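Octaprenyl Pyrophosphate Synthase (Helicobacter pylori, PDB 3TC1) probably builds an octaprenyl diphosphate chain by adding isopentenyl units one after another to an allylic diphosphate, as trans-prenyl synthases do. Local coordinates at residues A45-K50 with I176-D181; L60-I65 with K172-L177; F166-L171 with I184-G189; K4-I9 with R39-L44. All blocks are in the same frame, centred on the assembly; numbering follows the deposited sequence.

Interaction 1: residues A45-K50 with I176-D181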
# COMPACT_ATOMS: atom_id res chain seq x y z
N ALA B 45 -5.58 -20.02 17.93
CA ALA B 45 -5.75 -21.44 18.23
C ALA B 45 -4.46 -22.16 18.57
O ALA B 45 -4.48 -23.28 19.09
CB ALA B 45 -6.44 -22.15 17.07
N LEU B 46 -3.32 -21.53 18.28
CA LEU B 46 -2.03 -22.13 18.57
C LEU B 46 -1.55 -21.83 19.99
O LEU B 46 -0.61 -22.47 20.47
CB LEU B 46 -0.97 -21.66 17.56
CG LEU B 46 -1.00 -22.38 16.20
CD1 LEU B 46 -2.32 -22.11 15.50
CD2 LEU B 46 0.16 -21.90 15.34
N LEU B 47 -2.19 -20.87 20.64
CA LEU B 47 -1.81 -20.50 22.00
C LEU B 47 -2.06 -21.63 22.99
O LEU B 47 -2.99 -22.43 22.82
CB LEU B 47 -2.60 -19.26 22.44
CG LEU B 47 -2.21 -17.93 21.79
CD1 LEU B 47 -3.25 -16.86 22.14
CD2 LEU B 47 -0.82 -17.52 22.25
N ASN B 48 -1.20 -21.71 24.01
CA ASN B 48 -1.31 -22.73 25.05
C ASN B 48 -2.00 -22.12 26.26
O ASN B 48 -2.03 -20.90 26.42
CB ASN B 48 0.07 -23.23 25.51
CG ASN B 48 0.72 -24.16 24.51
OD1 ASN B 48 0.08 -25.05 23.97
ND2 ASN B 48 2.01 -23.96 24.28
N GLU B 49 -2.52 -22.98 27.13
CA GLU B 49 -3.18 -22.53 28.34
C GLU B 49 -2.20 -21.69 29.16
O GLU B 49 -2.55 -20.64 29.68
CB GLU B 49 -3.63 -23.73 29.19
CG GLU B 49 -4.21 -23.35 30.56
CD GLU B 49 -4.62 -24.55 31.39
OE1 GLU B 49 -3.80 -25.05 32.18
OE2 GLU B 49 -5.78 -24.99 31.25
N LYS B 50 -0.96 -22.17 29.23
CA LYS B 50 0.10 -21.52 30.00
C LYS B 50 1.01 -20.53 29.29
O LYS B 50 2.12 -20.27 29.76
CB LYS B 50 0.99 -22.59 30.65
CG LYS B 50 0.25 -23.54 31.54
CD LYS B 50 1.07 -24.79 31.77
CE LYS B 50 0.17 -26.00 31.86
NZ LYS B 50 0.94 -27.25 32.07
N ILE B 176 6.11 -19.79 14.64
CA ILE B 176 7.47 -19.33 14.87
C ILE B 176 7.53 -18.58 16.21
O ILE B 176 8.37 -18.87 17.05
CB ILE B 176 7.94 -18.37 13.75
CG1 ILE B 176 8.10 -19.14 12.43
CG2 ILE B 176 9.26 -17.70 14.14
CD1 ILE B 176 8.39 -18.26 11.22
N LEU B 177 6.61 -17.63 16.38
CA LEU B 177 6.54 -16.83 17.59
C LEU B 177 6.36 -17.70 18.84
O LEU B 177 7.00 -17.45 19.86
CB LEU B 177 5.36 -15.84 17.50
CG LEU B 177 5.18 -14.90 18.70
CD1 LEU B 177 6.34 -13.92 18.75
CD2 LEU B 177 3.85 -14.16 18.58
N LEU B 178 5.51 -18.71 18.74
CA LEU B 178 5.23 -19.60 19.86
C LEU B 178 6.14 -20.82 19.91
O LEU B 178 5.90 -21.76 20.66
CB LEU B 178 3.77 -20.06 19.81
CG LEU B 178 2.77 -18.90 19.79
CD1 LEU B 178 1.36 -19.45 19.80
CD2 LEU B 178 3.00 -17.98 20.99
N ASN B 179 7.19 -20.79 19.10
CA ASN B 179 8.15 -21.89 19.05
C ASN B 179 7.52 -23.27 18.79
O ASN B 179 7.80 -24.23 19.49
CB ASN B 179 8.98 -21.92 20.34
CG ASN B 179 10.22 -22.78 20.21
OD1 ASN B 179 10.99 -22.64 19.26
ND2 ASN B 179 10.44 -23.66 21.18
N LYS B 180 6.60 -23.34 17.87
CA LYS B 180 5.97 -24.53 17.40
C LYS B 180 6.43 -24.94 16.02
O LYS B 180 7.02 -24.23 15.45
CB LYS B 180 4.46 -24.42 17.48
CG LYS B 180 3.95 -24.28 18.81
CD LYS B 180 2.60 -23.94 18.82
CE LYS B 180 1.79 -25.04 18.82
NZ LYS B 180 1.34 -25.35 20.15
N ASP B 181 6.04 -26.06 15.51
CA ASP B 181 6.57 -26.54 14.25
C ASP B 181 5.92 -25.83 13.13
O ASP B 181 4.87 -26.05 12.84
CB ASP B 181 6.22 -27.98 14.15
CG ASP B 181 6.70 -28.68 12.92
OD1 ASP B 181 6.75 -28.19 11.88
OD2 ASP B 181 7.02 -29.81 13.02

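Interaction 2: residues L60-I65 with K172-L177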
# COMPACT_ATOMS: atom_id res chain seq x y z
N LEU B 60 -0.87 -11.28 20.32
CA LEU B 60 -2.00 -10.43 19.99
C LEU B 60 -1.52 -9.35 19.02
O LEU B 60 -2.26 -8.95 18.11
CB LEU B 60 -2.57 -9.80 21.26
CG LEU B 60 -3.13 -10.84 22.24
CD1 LEU B 60 -3.62 -10.16 23.51
CD2 LEU B 60 -4.25 -11.62 21.59
N ASN B 61 -0.28 -8.89 19.19
CA ASN B 61 0.28 -7.88 18.30
C ASN B 61 0.40 -8.46 16.90
O ASN B 61 0.13 -7.78 15.91
CB ASN B 61 1.66 -7.41 18.76
CG ASN B 61 1.59 -6.45 19.92
OD1 ASN B 61 0.52 -5.94 20.25
ND2 ASN B 61 2.74 -6.17 20.54
N LEU B 62 0.82 -9.72 16.81
CA LEU B 62 0.96 -10.38 15.53
C LEU B 62 -0.39 -10.50 14.82
O LEU B 62 -0.48 -10.29 13.60
CB LEU B 62 1.57 -11.78 15.70
CG LEU B 62 1.86 -12.53 14.39
CD1 LEU B 62 2.84 -11.73 13.56
CD2 LEU B 62 2.45 -13.91 14.70
N CYS B 63 -1.42 -10.84 15.59
CA CYS B 63 -2.77 -10.97 15.04
C CYS B 63 -3.25 -9.60 14.55
O CYS B 63 -3.93 -9.49 13.54
CB CYS B 63 -3.73 -11.50 16.10
SG CYS B 63 -3.50 -13.24 16.55
N THR B 64 -2.88 -8.56 15.28
CA THR B 64 -3.27 -7.21 14.92
C THR B 64 -2.64 -6.84 13.58
O THR B 64 -3.31 -6.28 12.71
CB THR B 64 -2.85 -6.20 16.01
OG1 THR B 64 -3.45 -6.58 17.25
CG2 THR B 64 -3.30 -4.79 15.65
N ILE B 65 -1.36 -7.16 13.42
CA ILE B 65 -0.63 -6.90 12.18
C ILE B 65 -1.32 -7.62 11.02
O ILE B 65 -1.55 -7.04 9.96
CB ILE B 65 0.84 -7.40 12.30
CG1 ILE B 65 1.62 -6.49 13.25
CG2 ILE B 65 1.50 -7.45 10.92
CD1 ILE B 65 2.99 -7.04 13.63
N LYS B 172 2.20 -19.76 9.99
CA LYS B 172 3.62 -20.09 10.10
C LYS B 172 4.27 -19.08 11.04
O LYS B 172 5.11 -19.44 11.87
CB LYS B 172 4.27 -20.03 8.71
CG LYS B 172 5.73 -20.43 8.67
CD LYS B 172 6.31 -20.26 7.27
CE LYS B 172 7.79 -20.59 7.22
NZ LYS B 172 8.35 -20.43 5.85
N SER B 173 3.87 -17.82 10.92
CA SER B 173 4.42 -16.77 11.76
C SER B 173 4.05 -16.95 13.23
O SER B 173 4.88 -16.69 14.11
CB SER B 173 3.95 -15.40 11.27
OG SER B 173 4.47 -15.11 9.99
N MET B 174 2.83 -17.38 13.51
CA MET B 174 2.43 -17.58 14.90
C MET B 174 3.17 -18.78 15.48
O MET B 174 3.59 -18.77 16.65
CB MET B 174 0.92 -17.80 15.01
CG MET B 174 0.41 -17.93 16.45
SD MET B 174 0.73 -16.47 17.48
CE MET B 174 -0.66 -15.48 17.07
N ALA B 175 3.35 -19.81 14.67
CA ALA B 175 4.05 -21.01 15.10
C ALA B 175 5.49 -20.63 15.47
O ALA B 175 6.02 -21.09 16.48
CB ALA B 175 4.05 -22.05 13.99
N ILE B 176 6.11 -19.79 14.64
CA ILE B 176 7.47 -19.33 14.87
C ILE B 176 7.53 -18.58 16.21
O ILE B 176 8.37 -18.87 17.05
CB ILE B 176 7.94 -18.37 13.75
CG1 ILE B 176 8.10 -19.14 12.43
CG2 ILE B 176 9.26 -17.70 14.14
CD1 ILE B 176 8.39 -18.26 11.22
N LEU B 177 6.61 -17.63 16.38
CA LEU B 177 6.54 -16.83 17.59
C LEU B 177 6.36 -17.70 18.84
O LEU B 177 7.00 -17.45 19.86
CB LEU B 177 5.36 -15.84 17.50
CG LEU B 177 5.18 -14.90 18.70
CD1 LEU B 177 6.34 -13.92 18.75
CD2 LEU B 177 3.85 -14.16 18.58

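Interaction 3: residues F166-L171 with I184-G189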
# COMPACT_ATOMS: atom_id res chain seq x y z
N PHE B 166 -1.27 -16.17 2.25
CA PHE B 166 -1.33 -15.23 3.36
C PHE B 166 -1.74 -15.97 4.64
O PHE B 166 -1.16 -15.76 5.70
CB PHE B 166 -2.30 -14.10 3.02
CG PHE B 166 -2.46 -13.08 4.12
CD1 PHE B 166 -1.38 -12.72 4.92
CD2 PHE B 166 -3.68 -12.44 4.31
CE1 PHE B 166 -1.52 -11.74 5.91
CE2 PHE B 166 -3.82 -11.46 5.30
CZ PHE B 166 -2.74 -11.11 6.10
N ILE B 167 -2.74 -16.84 4.54
CA ILE B 167 -3.18 -17.60 5.71
C ILE B 167 -2.02 -18.52 6.12
O ILE B 167 -1.71 -18.67 7.30
CB ILE B 167 -4.45 -18.42 5.41
CG1 ILE B 167 -5.61 -17.47 5.11
CG2 ILE B 167 -4.81 -19.31 6.61
CD1 ILE B 167 -6.90 -18.16 4.67
N GLU B 168 -1.39 -19.13 5.12
CA GLU B 168 -0.25 -20.00 5.38
C GLU B 168 0.82 -19.22 6.14
O GLU B 168 1.35 -19.69 7.15
CB GLU B 168 0.35 -20.49 4.06
CG GLU B 168 1.70 -21.18 4.22
CD GLU B 168 2.36 -21.52 2.89
OE1 GLU B 168 2.38 -20.64 2.00
OE2 GLU B 168 2.86 -22.65 2.74
N ALA B 169 1.14 -18.02 5.64
CA ALA B 169 2.16 -17.17 6.26
C ALA B 169 1.77 -16.70 7.65
O ALA B 169 2.62 -16.53 8.52
CB ALA B 169 2.45 -15.97 5.36
N SER B 170 0.48 -16.46 7.86
CA SER B 170 0.01 -16.00 9.16
C SER B 170 0.16 -17.09 10.22
O SER B 170 0.57 -16.82 11.35
CB SER B 170 -1.45 -15.56 9.08
OG SER B 170 -1.59 -14.45 8.21
N LEU B 171 -0.18 -18.32 9.85
CA LEU B 171 -0.07 -19.44 10.78
C LEU B 171 1.39 -19.83 11.04
O LEU B 171 1.76 -20.19 12.15
CB LEU B 171 -0.85 -20.64 10.26
CG LEU B 171 -2.33 -20.63 10.67
CD1 LEU B 171 -3.14 -21.55 9.78
CD2 LEU B 171 -2.44 -21.04 12.13
N ILE B 184 4.37 -27.72 10.03
CA ILE B 184 3.06 -28.32 10.24
C ILE B 184 1.94 -27.31 10.09
O ILE B 184 0.96 -27.54 9.37
CB ILE B 184 2.95 -28.96 11.65
CG1 ILE B 184 3.86 -30.19 11.73
CG2 ILE B 184 1.50 -29.33 11.93
CD1 ILE B 184 3.87 -30.85 13.09
N TYR B 185 2.10 -26.16 10.73
CA TYR B 185 1.08 -25.13 10.67
C TYR B 185 1.03 -24.34 9.36
O TYR B 185 -0.02 -23.83 8.98
CB TYR B 185 1.22 -24.22 11.89
CG TYR B 185 0.87 -24.97 13.16
CD1 TYR B 185 -0.46 -25.23 13.48
CD2 TYR B 185 1.87 -25.48 13.99
CE1 TYR B 185 -0.79 -25.98 14.60
CE2 TYR B 185 1.54 -26.24 15.11
CZ TYR B 185 0.21 -26.49 15.41
OH TYR B 185 -0.11 -27.24 16.51
N ALA B 186 2.17 -24.24 8.68
CA ALA B 186 2.19 -23.54 7.40
C ALA B 186 1.41 -24.43 6.43
O ALA B 186 0.63 -23.95 5.61
CB ALA B 186 3.62 -23.38 6.91
N ASP B 187 1.61 -25.74 6.57
CA ASP B 187 0.94 -26.73 5.73
C ASP B 187 -0.56 -26.69 5.99
O ASP B 187 -1.36 -26.74 5.06
CB ASP B 187 1.50 -28.12 6.03
CG ASP B 187 1.12 -29.14 4.98
OD1 ASP B 187 1.40 -28.90 3.78
OD2 ASP B 187 0.54 -30.19 5.34
N PHE B 188 -0.95 -26.60 7.26
CA PHE B 188 -2.36 -26.52 7.62
C PHE B 188 -2.95 -25.23 7.06
O PHE B 188 -4.06 -25.22 6.52
CB PHE B 188 -2.55 -26.52 9.14
CG PHE B 188 -3.97 -26.25 9.58
CD1 PHE B 188 -4.89 -27.30 9.70
CD2 PHE B 188 -4.40 -24.95 9.82
CE1 PHE B 188 -6.21 -27.04 10.07
CE2 PHE B 188 -5.72 -24.69 10.18
CZ PHE B 188 -6.63 -25.73 10.31
N GLY B 189 -2.20 -24.14 7.20
CA GLY B 189 -2.67 -22.86 6.71
C GLY B 189 -2.88 -22.80 5.20
O GLY B 189 -3.89 -22.27 4.74

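Interaction 4: residues K4-I9 with R39-L44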
# COMPACT_ATOMS: atom_id res chain seq x y z
N LYS B 4 -12.84 -12.74 24.15
CA LYS B 4 -11.96 -11.79 24.83
C LYS B 4 -10.68 -11.44 24.09
O LYS B 4 -10.25 -10.28 24.09
CB LYS B 4 -11.66 -12.25 26.27
CG LYS B 4 -10.60 -11.43 26.94
CD LYS B 4 -10.59 -11.68 28.42
CE LYS B 4 -9.30 -11.16 29.05
NZ LYS B 4 -9.56 -10.01 29.97
N GLN B 5 -10.06 -12.42 23.44
CA GLN B 5 -8.82 -12.14 22.70
C GLN B 5 -9.10 -11.36 21.42
O GLN B 5 -8.34 -10.47 21.06
CB GLN B 5 -8.06 -13.44 22.34
CG GLN B 5 -7.59 -14.23 23.55
CD GLN B 5 -7.01 -15.57 23.16
OE1 GLN B 5 -7.46 -16.21 22.22
NE2 GLN B 5 -6.00 -16.01 23.91
N LEU B 6 -10.19 -11.69 20.73
CA LEU B 6 -10.54 -10.99 19.50
C LEU B 6 -10.88 -9.54 19.83
O LEU B 6 -10.60 -8.62 19.06
CB LEU B 6 -11.74 -11.66 18.83
CG LEU B 6 -11.48 -13.06 18.25
CD1 LEU B 6 -12.77 -13.64 17.72
CD2 LEU B 6 -10.45 -12.97 17.15
N LYS B 7 -11.48 -9.36 21.00
CA LYS B 7 -11.86 -8.04 21.48
C LYS B 7 -10.60 -7.23 21.77
O LYS B 7 -10.55 -6.03 21.51
CB LYS B 7 -12.69 -8.20 22.76
CG LYS B 7 -13.81 -7.20 22.90
CD LYS B 7 -13.29 -5.80 23.07
CE LYS B 7 -14.42 -4.80 22.96
NZ LYS B 7 -15.09 -4.90 21.63
N ALA B 8 -9.59 -7.89 22.32
CA ALA B 8 -8.33 -7.22 22.64
C ALA B 8 -7.61 -6.83 21.35
O ALA B 8 -6.93 -5.81 21.30
CB ALA B 8 -7.45 -8.14 23.49
N ILE B 9 -7.75 -7.65 20.31
CA ILE B 9 -7.12 -7.36 19.02
C ILE B 9 -7.84 -6.18 18.37
O ILE B 9 -7.22 -5.30 17.77
CB ILE B 9 -7.20 -8.60 18.09
CG1 ILE B 9 -6.33 -9.72 18.68
CG2 ILE B 9 -6.74 -8.25 16.67
CD1 ILE B 9 -6.55 -11.07 18.04
N ARG B 39 -8.58 -14.88 10.39
CA ARG B 39 -7.16 -15.12 10.55
C ARG B 39 -6.70 -15.10 11.99
O ARG B 39 -5.87 -15.92 12.36
CB ARG B 39 -6.35 -14.18 9.63
CG ARG B 39 -6.65 -14.49 8.16
CD ARG B 39 -6.26 -13.40 7.18
NE ARG B 39 -6.75 -13.69 5.83
CZ ARG B 39 -8.03 -13.61 5.45
NH1 ARG B 39 -8.37 -13.90 4.20
NH2 ARG B 39 -8.96 -13.20 6.29
N SER B 40 -7.26 -14.23 12.82
CA SER B 40 -6.89 -14.19 14.23
C SER B 40 -7.37 -15.46 14.94
O SER B 40 -6.68 -16.00 15.80
CB SER B 40 -7.50 -12.96 14.91
OG SER B 40 -6.86 -11.77 14.47
N LYS B 41 -8.56 -15.93 14.57
CA LYS B 41 -9.13 -17.14 15.18
C LYS B 41 -8.22 -18.33 14.91
O LYS B 41 -7.97 -19.15 15.79
CB LYS B 41 -10.53 -17.42 14.64
CG LYS B 41 -11.59 -16.40 15.03
CD LYS B 41 -12.91 -16.73 14.35
CE LYS B 41 -14.03 -15.80 14.76
NZ LYS B 41 -15.33 -16.20 14.12
N LEU B 42 -7.74 -18.42 13.68
CA LEU B 42 -6.85 -19.51 13.29
C LEU B 42 -5.53 -19.43 14.06
O LEU B 42 -5.04 -20.44 14.57
CB LEU B 42 -6.57 -19.44 11.79
CG LEU B 42 -7.74 -19.86 10.91
CD1 LEU B 42 -7.42 -19.59 9.45
CD2 LEU B 42 -8.01 -21.34 11.14
N MET B 43 -4.96 -18.23 14.13
CA MET B 43 -3.70 -18.01 14.82
C MET B 43 -3.81 -18.17 16.33
O MET B 43 -2.94 -18.78 16.96
CB MET B 43 -3.16 -16.61 14.49
CG MET B 43 -2.85 -16.40 13.01
SD MET B 43 -2.67 -14.66 12.62
CE MET B 43 -0.97 -14.40 13.08
N LEU B 44 -4.86 -17.61 16.92
CA LEU B 44 -5.06 -17.70 18.36
C LEU B 44 -5.16 -19.14 18.83
O LEU B 44 -4.86 -19.45 19.98
CB LEU B 44 -6.32 -16.94 18.78
CG LEU B 44 -6.31 -15.41 18.70
CD1 LEU B 44 -7.71 -14.87 18.90
CD2 LEU B 44 -5.36 -14.85 19.74

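Interaction 1: residues A45-K50 with I176-D181
Leu178 carries the apolar half of this contact between the loop that follows helix 38-44 and the end of helix 152-177. With CG anti to its carbonyl carbon and CD1 extended (chi2 -177°), its CD1 methyl is driven against the loop, where Leu46 and Leu47 receive it. CD1 of Leu178 lies 3.9 Å from CB of Leu46 and 3.7 Å from the carbonyl O of Leu46, so the methyl rests on the root of the side chain and on the peptide beyond it. Leu47 starts out pointing away from the helix, yet its branch swings back: its CD2 meets CD1 of Leu178 at 3.8 Å, the two side chains crossing obliquely.

The other half is looser and polar. Lys180 folds its chain at chi3 and chi4 so that NZ stands 3.5 Å from the carbonyl O of Leu46 and, tip to tip, 4.0 Å from OD1 of Asn48. Neither distance amounts to a hydrogen bond, and Asn48 is exposed, so the amine is only loosely placed, perhaps drawn by the carbonyl dipole and the amide oxygen.

The backbone turn that presents both residues is a Schellman motif: Asn179, at positive phi, is its C-prime residue, with Asn179 N bonded to Ile176 O at 3.0 Å and Lys180 N directed to Ala175 O. Asp181 then caps the start of the next helix through Ile184 N. Helix 53-80 backs the contact, Leu56 and Ala59 meeting Leu47 and Leu55 meeting Leu178, while Leu46 continues inward between Leu295 of helix 293-301, Tyr185 of helix 182-205 and Leu171 of helix 152-177.

Interaction 2: residues L60-I65 with K172-L177
Leu62 sets CG anti to its backbone N (chi1 -176°), and a chi2 of 60° then sends CD2 straight at helix 152-177; Met174 also leaves its backbone with CG anti to N, but bends at chi2 and chi3 so that its terminal methyl returns toward helix 53-80. The two residues are also the nearest in backbone register, their CA atoms 7.4 Å apart.

CD2 of Leu62 is the centre of the contact. CD2 of Leu62 stands 3.7 Å from CA of Met174, over the backbone rather than merely against side-chain tips, with CB of Ser173 at 4.0 Å and CD2 of Leu177 at 4.1 Å completing the surface it presses on. The thioether flanks the same methyl, SD of Met174 lying 4.2 Å from CD2 of Leu62. One step farther along helix 53-80, Cys63 turns its sulfur toward the end of the methionine, and SG meets CE of Met174 at 3.7 Å.

The Ser173 hydroxyl is satisfied inside its own helix by the carbonyl O of Ala169, and the groups that meet across the contact are carbon, sulfur and backbone. Met43 of helix 38-44 touches both Leu62 and Met174, and Ile123 of helix 121-144 closes on Leu62 from elsewhere in the bundle.

The segment axes approach to 10.6 Å, and their directions differ by 163°. The contact thus joins helices 53-80 and 152-177 in buried, nearly antiparallel packing, as in the all-helical fold of trans-prenyl synthases.

Interaction 3: residues F166-L171 with I184-G189
The carbonyl O of Phe166 is held by two donors from one residue: the backbone N of Ser170 at 2.8 Å, the usual helical bond, and the Ser170 hydroxyl OG at 2.9 Å. The hydroxyl approaches from above the carbonyl plane, 38° out of it, and the bond ties the serine down to its own helix.

Across the contact, backbone meets backbone. Gly189 brings its CA within 4.0 Å of CA of Glu168, and the segment axes close to 7.3 Å; with no side chain on Gly189, the two backbones can come this close. This is an antiparallel helical hairpin, formed by consecutive helices 152-177 and 182-205 of the prenyl synthase bundle and crossing at 154°.

Leu171 packs into it with two parts. CB of Leu171 rests 3.5 Å from the carbonyl O of Tyr185, while its CD1 lies 3.4 Å from CA of Gly189 and meets the Phe188 ring at its edge, in plane, 3.6 Å from CD2. Glu168, with CG anti to the backbone N, lays its aliphatic part along the opposing helix, CG 3.3 Å from the carbonyl O of Ala186. Its carboxylate is engaged by ND1 of His165, one turn back on the same helix.

Interaction 4: residues K4-I9 with R39-L44
Leu44 and Leu6 bury the most surface here, and Gln5 follows. Leu44 reaches from the end of helix 38-44 toward helix 3-18 with CG anti to its carbonyl carbon, and both its methyls lie alongside Gln5, the two side chains sliding past each other in opposite directions. CD1 of Leu44 lies 3.7 Å from CB of Gln5, and CD2 of Leu44 is 3.5 Å from OE1 of Gln5, so the amide oxygen is set against a hydrocarbon branch.

Leu6 splits its two methyls between different partners. CD2 of Leu6 is 3.7 Å from CB of Ser40 and 3.8 Å from CD1 of Leu44, whereas CD1 of Leu6 lies across the extended chain of Lys41 at about a right angle, 3.9 Å from its CE. Ile9, one turn farther on, brings CD1 to 3.7 Å from OG of Ser40. That hydroxyl is already bonded to Glu67 of helix 53-80, where Cys63 also touches both Ile9 and Ser40.

The segment axes are 10.5 Å apart and inclined at 124°, so the N-terminal helix lies obliquely on helix 38-44. The contact is by van der Waals packing, with the Gln5 oxygen and the Ser40 hydroxyl also set against hydrocarbon, consistent with an association that rests largely on apolar burial.

From the N terminus, interaction 4 comes first: it folds helix 3-18 back on helix 38-44 and closes a short loop of 29 residues before the others open. Interactions 1 and 2 then start from the loop 45-50 and from helix 53-80, and both finish on the end of helix 152-177, sharing Ile176 and Leu177; the span of interaction 2 lies within that of interaction 1. Interaction 3, a hairpin of only 12 intervening residues, joins that helix to helix 182-205 and crosses both. Helix 152-177 is common to interactions 1, 2 and 3; Leu46 of interaction 1 touches Met174, and Met43 brings interaction 4 against the same helix.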